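Long-range contacts in uncharacterized protein RUMGNA_01417 (PDB 3NRL), which is of unknown function but folds as a small all-beta domain of the DUF5348 family and forms a two-subunit assembly in the crystal: residues E35-K40 against L69-M73; R5-L9 against D19-D23; T15-D19 against G29-C33. One frame throughout, in Å; residues are numbered along the deposited sequence.

Contact 1 (E35-K40 against L69-M73)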
# COMPACT_ATOMS: atom_id res chain seq x y z
N GLU A 35 -13.52 0.02 -12.46
CA GLU A 35 -12.48 -0.97 -12.67
C GLU A 35 -12.55 -2.11 -11.66
O GLU A 35 -12.73 -1.88 -10.46
CB GLU A 35 -11.10 -0.31 -12.64
CG GLU A 35 -10.92 0.72 -13.74
CD GLU A 35 -9.47 0.96 -14.11
OE1 GLU A 35 -8.82 0.01 -14.58
OE2 GLU A 35 -8.99 2.10 -13.94
N CYS A 36 -12.42 -3.33 -12.15
CA CYS A 36 -12.50 -4.52 -11.31
C CYS A 36 -11.14 -5.20 -11.12
O CYS A 36 -10.26 -5.13 -11.97
CB CYS A 36 -13.48 -5.51 -11.93
SG CYS A 36 -13.13 -5.87 -13.66
N PHE A 37 -11.00 -5.87 -9.97
CA PHE A 37 -9.78 -6.59 -9.61
C PHE A 37 -10.08 -7.41 -8.35
O PHE A 37 -11.16 -7.27 -7.78
CB PHE A 37 -8.64 -5.59 -9.35
CG PHE A 37 -8.96 -4.54 -8.32
CD1 PHE A 37 -8.82 -4.82 -6.96
CD2 PHE A 37 -9.39 -3.28 -8.70
CE1 PHE A 37 -9.10 -3.84 -6.00
CE2 PHE A 37 -9.68 -2.29 -7.76
CZ PHE A 37 -9.53 -2.58 -6.40
N ASP A 38 -9.15 -8.28 -7.94
CA ASP A 38 -9.36 -9.10 -6.75
C ASP A 38 -8.56 -8.55 -5.57
O ASP A 38 -7.49 -7.97 -5.76
CB ASP A 38 -8.92 -10.56 -6.95
CG ASP A 38 -9.71 -11.29 -8.02
OD1 ASP A 38 -10.95 -11.17 -8.04
OD2 ASP A 38 -9.08 -12.00 -8.82
N VAL A 39 -9.09 -8.75 -4.37
CA VAL A 39 -8.41 -8.33 -3.15
C VAL A 39 -8.06 -9.61 -2.40
O VAL A 39 -8.89 -10.51 -2.26
CB VAL A 39 -9.31 -7.49 -2.22
CG1 VAL A 39 -8.59 -7.28 -0.87
CG2 VAL A 39 -9.64 -6.15 -2.86
N LYS A 40 -6.83 -9.67 -1.91
CA LYS A 40 -6.38 -10.83 -1.17
C LYS A 40 -6.92 -10.77 0.26
O LYS A 40 -6.75 -9.76 0.95
CB LYS A 40 -4.85 -10.86 -1.14
CG LYS A 40 -4.24 -12.08 -0.47
CD LYS A 40 -4.46 -13.33 -1.30
CE LYS A 40 -3.77 -14.54 -0.67
NZ LYS A 40 -2.31 -14.31 -0.49
N LEU A 69 -4.10 -2.66 0.70
CA LEU A 69 -4.63 -3.97 0.36
C LEU A 69 -3.79 -4.61 -0.73
O LEU A 69 -3.23 -3.92 -1.58
CB LEU A 69 -6.07 -3.84 -0.14
CG LEU A 69 -7.16 -3.43 0.85
CD1 LEU A 69 -8.46 -3.18 0.10
CD2 LEU A 69 -7.35 -4.53 1.89
N ARG A 70 -3.68 -5.94 -0.70
CA ARG A 70 -2.95 -6.64 -1.75
C ARG A 70 -3.99 -6.96 -2.80
O ARG A 70 -5.05 -7.50 -2.49
CB ARG A 70 -2.30 -7.92 -1.21
CG ARG A 70 -0.85 -7.70 -0.79
CD ARG A 70 -0.38 -8.70 0.25
NE ARG A 70 1.03 -8.52 0.56
CZ ARG A 70 1.62 -8.95 1.67
NH1 ARG A 70 0.92 -9.61 2.59
NH2 ARG A 70 2.92 -8.74 1.86
N VAL A 71 -3.69 -6.61 -4.05
CA VAL A 71 -4.62 -6.84 -5.13
C VAL A 71 -4.00 -7.62 -6.29
O VAL A 71 -2.79 -7.79 -6.37
CB VAL A 71 -5.18 -5.50 -5.67
CG1 VAL A 71 -5.86 -4.73 -4.55
CG2 VAL A 71 -4.07 -4.68 -6.29
N ARG A 72 -4.88 -8.08 -7.17
CA ARG A 72 -4.49 -8.86 -8.34
C ARG A 72 -5.42 -8.52 -9.50
O ARG A 72 -6.63 -8.33 -9.30
CB ARG A 72 -4.59 -10.35 -8.01
CG ARG A 72 -4.89 -11.23 -9.21
CD ARG A 72 -6.04 -12.19 -8.92
NE ARG A 72 -5.59 -13.55 -8.66
CZ ARG A 72 -6.39 -14.59 -8.54
NH1 ARG A 72 -7.71 -14.44 -8.65
NH2 ARG A 72 -5.89 -15.80 -8.33
N MSE A 73 -4.87 -8.45 -10.70
CA MSE A 73 -5.66 -8.17 -11.90
C MSE A 73 -5.45 -9.26 -12.93
O MSE A 73 -4.42 -9.96 -12.82
CB MSE A 73 -5.25 -6.83 -12.50
CG MSE A 73 -5.43 -5.66 -11.56
SE MSE A 73 -5.30 -3.99 -12.48
CE MSE A 73 -7.14 -3.86 -13.08
O HOH W 1 -7.75 -10.71 -11.30
O HOH W 2 -5.16 -7.54 1.04

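Contact 2 (R5-L9 against D19-D23)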
# COMPACT_ATOMS: atom_id res chain seq x y z
N ARG A 5 0.09 -8.64 -12.67
CA ARG A 5 -0.91 -9.47 -11.94
C ARG A 5 -1.12 -9.00 -10.50
O ARG A 5 -2.15 -8.40 -10.20
CB ARG A 5 -0.49 -10.95 -11.95
CG ARG A 5 -0.83 -11.68 -13.23
CD ARG A 5 -2.33 -11.96 -13.33
NE ARG A 5 -2.72 -13.11 -12.51
CZ ARG A 5 -3.98 -13.46 -12.27
NH1 ARG A 5 -4.99 -12.76 -12.78
NH2 ARG A 5 -4.25 -14.53 -11.54
N GLU A 6 -0.16 -9.27 -9.62
CA GLU A 6 -0.29 -8.87 -8.22
C GLU A 6 0.40 -7.56 -7.87
O GLU A 6 1.49 -7.26 -8.36
CB GLU A 6 0.22 -9.99 -7.31
CG GLU A 6 -0.68 -11.20 -7.30
CD GLU A 6 -0.10 -12.36 -6.52
OE1 GLU A 6 0.29 -12.16 -5.35
OE2 GLU A 6 -0.04 -13.48 -7.08
N GLY A 7 -0.25 -6.78 -7.01
CA GLY A 7 0.30 -5.51 -6.60
C GLY A 7 -0.31 -5.04 -5.29
O GLY A 7 -1.05 -5.77 -4.64
N THR A 8 -0.01 -3.80 -4.92
CA THR A 8 -0.52 -3.24 -3.69
C THR A 8 -1.30 -1.97 -4.01
O THR A 8 -0.86 -1.14 -4.80
CB THR A 8 0.61 -2.89 -2.72
OG1 THR A 8 1.53 -2.01 -3.38
CG2 THR A 8 1.34 -4.13 -2.30
N LEU A 9 -2.46 -1.84 -3.38
CA LEU A 9 -3.36 -0.71 -3.58
C LEU A 9 -2.98 0.45 -2.66
O LEU A 9 -2.71 0.26 -1.47
CB LEU A 9 -4.80 -1.15 -3.31
CG LEU A 9 -5.96 -0.22 -3.65
CD1 LEU A 9 -6.05 0.01 -5.16
CD2 LEU A 9 -7.25 -0.83 -3.13
N ASP A 19 -4.20 3.82 -6.76
CA ASP A 19 -3.36 3.25 -7.80
C ASP A 19 -2.80 1.93 -7.31
O ASP A 19 -2.96 1.58 -6.14
CB ASP A 19 -2.23 4.23 -8.15
CG ASP A 19 -1.53 3.86 -9.45
OD1 ASP A 19 -2.02 2.98 -10.18
OD2 ASP A 19 -0.48 4.48 -9.74
N ILE A 20 -2.16 1.20 -8.20
CA ILE A 20 -1.59 -0.08 -7.85
C ILE A 20 -0.11 -0.15 -8.18
O ILE A 20 0.29 0.12 -9.31
CB ILE A 20 -2.31 -1.22 -8.59
CG1 ILE A 20 -3.77 -1.28 -8.14
CG2 ILE A 20 -1.60 -2.53 -8.32
CD1 ILE A 20 -4.61 -2.24 -8.94
N ARG A 21 0.69 -0.51 -7.19
CA ARG A 21 2.12 -0.64 -7.40
C ARG A 21 2.41 -2.12 -7.63
O ARG A 21 2.19 -2.95 -6.74
CB ARG A 21 2.90 -0.17 -6.17
CG ARG A 21 4.38 -0.48 -6.29
CD ARG A 21 5.01 -0.68 -4.92
NE ARG A 21 5.34 0.58 -4.27
CZ ARG A 21 6.20 1.46 -4.77
NH1 ARG A 21 6.80 1.20 -5.93
NH2 ARG A 21 6.48 2.58 -4.11
N PHE A 22 2.90 -2.45 -8.82
CA PHE A 22 3.21 -3.83 -9.16
C PHE A 22 4.67 -4.17 -8.88
O PHE A 22 4.99 -5.28 -8.47
CB PHE A 22 2.92 -4.09 -10.64
CG PHE A 22 1.47 -4.01 -11.00
CD1 PHE A 22 0.55 -4.90 -10.46
CD2 PHE A 22 1.02 -3.05 -11.90
CE1 PHE A 22 -0.79 -4.84 -10.81
CE2 PHE A 22 -0.32 -2.98 -12.26
CZ PHE A 22 -1.23 -3.88 -11.71
N ASP A 23 5.55 -3.21 -9.12
CA ASP A 23 6.97 -3.42 -8.93
C ASP A 23 7.57 -2.18 -8.28
O ASP A 23 6.88 -1.18 -8.08
CB ASP A 23 7.65 -3.67 -10.28
CG ASP A 23 8.70 -4.74 -10.22
OD1 ASP A 23 9.62 -4.63 -9.38
OD2 ASP A 23 8.62 -5.70 -11.01

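Contact 3 (T15-D19 against G29-C33). With SO4 (sulfate ion), chain C.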
# COMPACT_ATOMS: atom_id res chain seq x y z
N THR A 15 -3.31 13.16 -7.45
CA THR A 15 -4.27 12.52 -8.35
C THR A 15 -5.22 11.81 -7.42
O THR A 15 -4.98 10.66 -7.05
CB THR A 15 -3.61 11.47 -9.28
OG1 THR A 15 -2.51 10.85 -8.61
CG2 THR A 15 -3.15 12.10 -10.59
N GLY A 16 -6.29 12.50 -7.03
CA GLY A 16 -7.27 11.93 -6.11
C GLY A 16 -7.79 10.56 -6.48
O GLY A 16 -8.98 10.28 -6.35
N ARG A 17 -6.90 9.69 -6.93
CA ARG A 17 -7.24 8.34 -7.31
C ARG A 17 -6.37 7.32 -6.60
O ARG A 17 -5.27 7.64 -6.13
CB ARG A 17 -7.04 8.14 -8.82
CG ARG A 17 -7.87 9.02 -9.72
CD ARG A 17 -7.47 8.79 -11.17
NE ARG A 17 -8.31 9.54 -12.10
CZ ARG A 17 -9.59 9.29 -12.32
NH1 ARG A 17 -10.20 8.31 -11.67
NH2 ARG A 17 -10.27 10.03 -13.18
N TYR A 18 -6.88 6.10 -6.51
CA TYR A 18 -6.14 5.01 -5.91
C TYR A 18 -5.33 4.44 -7.07
O TYR A 18 -5.71 4.59 -8.23
CB TYR A 18 -7.09 3.95 -5.34
CG TYR A 18 -7.40 4.19 -3.88
CD1 TYR A 18 -6.53 3.74 -2.89
CD2 TYR A 18 -8.49 4.95 -3.50
CE1 TYR A 18 -6.74 4.04 -1.55
CE2 TYR A 18 -8.71 5.27 -2.17
CZ TYR A 18 -7.84 4.82 -1.20
OH TYR A 18 -8.05 5.15 0.12
N ASP A 19 -4.20 3.82 -6.76
CA ASP A 19 -3.36 3.25 -7.80
C ASP A 19 -2.80 1.93 -7.31
O ASP A 19 -2.96 1.58 -6.14
CB ASP A 19 -2.23 4.23 -8.15
CG ASP A 19 -1.53 3.86 -9.45
OD1 ASP A 19 -2.02 2.98 -10.18
OD2 ASP A 19 -0.48 4.48 -9.74
N GLY A 29 -1.09 3.29 -12.95
CA GLY A 29 -1.35 4.58 -13.57
C GLY A 29 -2.59 5.29 -13.06
O GLY A 29 -2.84 6.44 -13.42
N GLY A 30 -3.37 4.61 -12.23
CA GLY A 30 -4.58 5.21 -11.71
C GLY A 30 -5.84 4.45 -12.05
O GLY A 30 -6.14 4.23 -13.23
N LEU A 31 -6.58 4.05 -11.02
CA LEU A 31 -7.83 3.32 -11.18
C LEU A 31 -9.00 4.27 -11.43
O LEU A 31 -9.12 5.29 -10.77
CB LEU A 31 -8.11 2.50 -9.93
CG LEU A 31 -7.11 1.40 -9.59
CD1 LEU A 31 -7.39 0.86 -8.19
CD2 LEU A 31 -7.21 0.30 -10.62
N HIS A 32 -9.85 3.91 -12.38
CA HIS A 32 -11.02 4.73 -12.70
C HIS A 32 -12.27 4.03 -12.19
O HIS A 32 -12.27 2.80 -12.03
CB HIS A 32 -11.12 4.93 -14.21
CG HIS A 32 -9.90 5.55 -14.82
ND1 HIS A 32 -9.41 6.78 -14.43
CD2 HIS A 32 -9.06 5.10 -15.78
CE1 HIS A 32 -8.33 7.06 -15.13
NE2 HIS A 32 -8.09 6.06 -15.95
N CYS A 33 -13.33 4.79 -11.93
CA CYS A 33 -14.57 4.19 -11.45
C CYS A 33 -14.97 3.01 -12.32
O CYS A 33 -14.83 3.05 -13.54
CB CYS A 33 -15.71 5.22 -11.44
SG CYS A 33 -15.58 6.47 -10.15
S SO4 C . -13.57 8.49 -13.15
O1 SO4 C . -12.76 7.65 -12.26
O2 SO4 C . -12.88 9.77 -13.38
O3 SO4 C . -13.76 7.80 -14.44
O4 SO4 C . -14.87 8.75 -12.52
O HOH W 3 -8.80 5.39 -8.15

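Contact 1 (E35-K40 against L69-M73)
Phe37 and Val71 make the tight side of this contact. The aromatic ring is met obliquely by the valine methyl, with Phe37 CE1 3.7 Å from Val71 CG1. CB of Phe37 also lies against CG of selenomethionine Met73. Further along, Val39 brings CG1 to CD2 of Leu69. Val71 also packs on Ile20, while Phe37 reaches Leu31 and Leu58. Phe37, Val39, Leu69 and Val71 are all buried. The strands 36-40 and 70-72 run antiparallel as neighbours in the antiparallel sheet, with their short axes at 142°. Asp38 and Arg72 form a hydrogen-bonded pair, and Val39 and Val71 a non-hydrogen-bonded one. The bond from Asp38 N to Arg72 O is 2.9 Å long, nearly straight, and in the carbonyl plane. Lys40 N gives an equally straight bond to Arg70 O.

The other face, with Asp38 and Arg72, is looser and wetter. The two side chains lie alongside each other and point the same way. The arginine is bent at chi2 and chi3 (-130° and -104°), which turns Arg72 NH1 back to Asp38 OD2 at 2.8 Å. The carboxylate oxygen sits at the guanidinium edge but is approached from above its own plane. Trp45 adds a cation-pi contact to the same arginine. One water bridges Asp38 OD2 and Arg72 O. At the Lys40 end of the pairing another links Lys40 O with Arg70 N.

Contact 2 (R5-L9 against D19-D23)
Leu9 has CG anti to its own N (chi1 -171°), and a turn at chi2 brings Leu9 CD1 within 4.0 Å of Ile20 CG1. The two side chains meet at a slant. In Ile20, chi1 of -64° sends CG1 toward this leucine, while CG2 is set over Gly7. Ile20 CG2 also lies 3.5 Å above one face of the Phe22 ring, offset toward its rim. The ring turns its edge to the neighbouring backbone, where Phe22 CD1 is 3.3 Å from Glu6 O. Gly7 suits this spot closely. A CB there would run into Ile20 CG2, Arg21 O and Phe22 CD1.

The backbone is an antiparallel hairpin pairing. Thr8 and Arg21 are a hydrogen-bonded pair, with Thr8 N to Arg21 O at 3.0 Å and Arg21 N to Thr8 O at 2.9 Å. Leu9 and Ile20 form the next, non-hydrogen-bonded pair. Thr8 and Arg21 lie side by side on the face turned from Leu9, and Thr8 OG1 is 3.6 Å from Arg21 CB. That hydroxyl is bonded to Gly68 O of the second subunit. Arg21 bends at chi3, and Arg21 NH1 reaches Asp23 O at 3.2 Å, with the oxygen in the guanidinium plane. Phe22 and Asp23 both face Ser26, a classic beta bulge.

Strand 6-12 lies between strands 17-23 and 70-72 in the sheet. Leu9 and Ile20 both pack on Val71 of strand 70-72, while Arg21 touches Phe27 of strand 26-27.

Contact 3 (T15-D19 against G29-C33)
The flat groups of Arg17 and His32 stand almost perpendicular, their planes 85° apart, and the imidazole ring presents its edge to the flat face of the guanidinium. His32 ND1 sits 3.2 Å above the Arg17 guanidinium plane, over its centre. The nearby Arg17 NH1 is not hydrogen-bonded to this nitrogen, because the angle is poor. Instead, the guanidinium spends its edge on a sulfate, probably from the crystallisation liquor. Arg17 NH1 holds sulfate O1 at 2.7 Å and Arg17 NH2 holds sulfate O2 at 2.6 Å, both nearly straight. Cys33 N gives a third bond, to O1. The arginine chain is extended from CG to NE, with chi2 and chi3 near 180°, and this carries its end out along Leu31 to the anion. Its NH1 also makes a weak bond to Leu31 O. A lysine in place of Arg17 would probably lose the two-pronged grip on the sulfate and leave His32 ND1 without the flat group against it.

The contact joins strand 17-23 to the irregular loop between strands 26-27 and 36-41. Leu31 N donates to Tyr18 O at 3.0 Å, nearly in line with the carbonyl bond. A water accepts from Tyr18 N and donates to Leu31 O. Tyr18 CB and Leu31 CD1 touch at 4.2 Å. The tyrosine ring leads away, edge-to-face with Trp56, and its hydroxyl is bonded to Asp67.

At the other end, the Asp19 carboxylate is turned to the loop backbone. Asp19 OD1 receives weak bonds from Gly29 N and Gly30 N, each 2.9 Å long. Both glycines have backbone angles at which a CB would press on the preceding carbonyl oxygen. His32 N is tied to Glu35, which follows in the same loop.

Contacts 1 and 2 are strand pairings in one sheet, and contact 3 ties a loop to it. Strands 70-72 and 6-12 are neighbours, so contacts 1 and 2 join directly: Val71 O lies 2.8 Å from Gly7 N, a probable hydrogen bond. Contact 2 is the most buried, and both it and contact 1 touch the second subunit. Contact 3 meets no other chain. It shares Asp19 and strand 17-23 with contact 2. Leu31 connects all three, packing on Leu9 and Ile20 and on Phe37. Regular backbone bonds dominate contacts 1 and 2, with a salt bridge on contact 1's outer face. Contact 3 relies more on side-chain-to-backbone bonds, water and a bound anion.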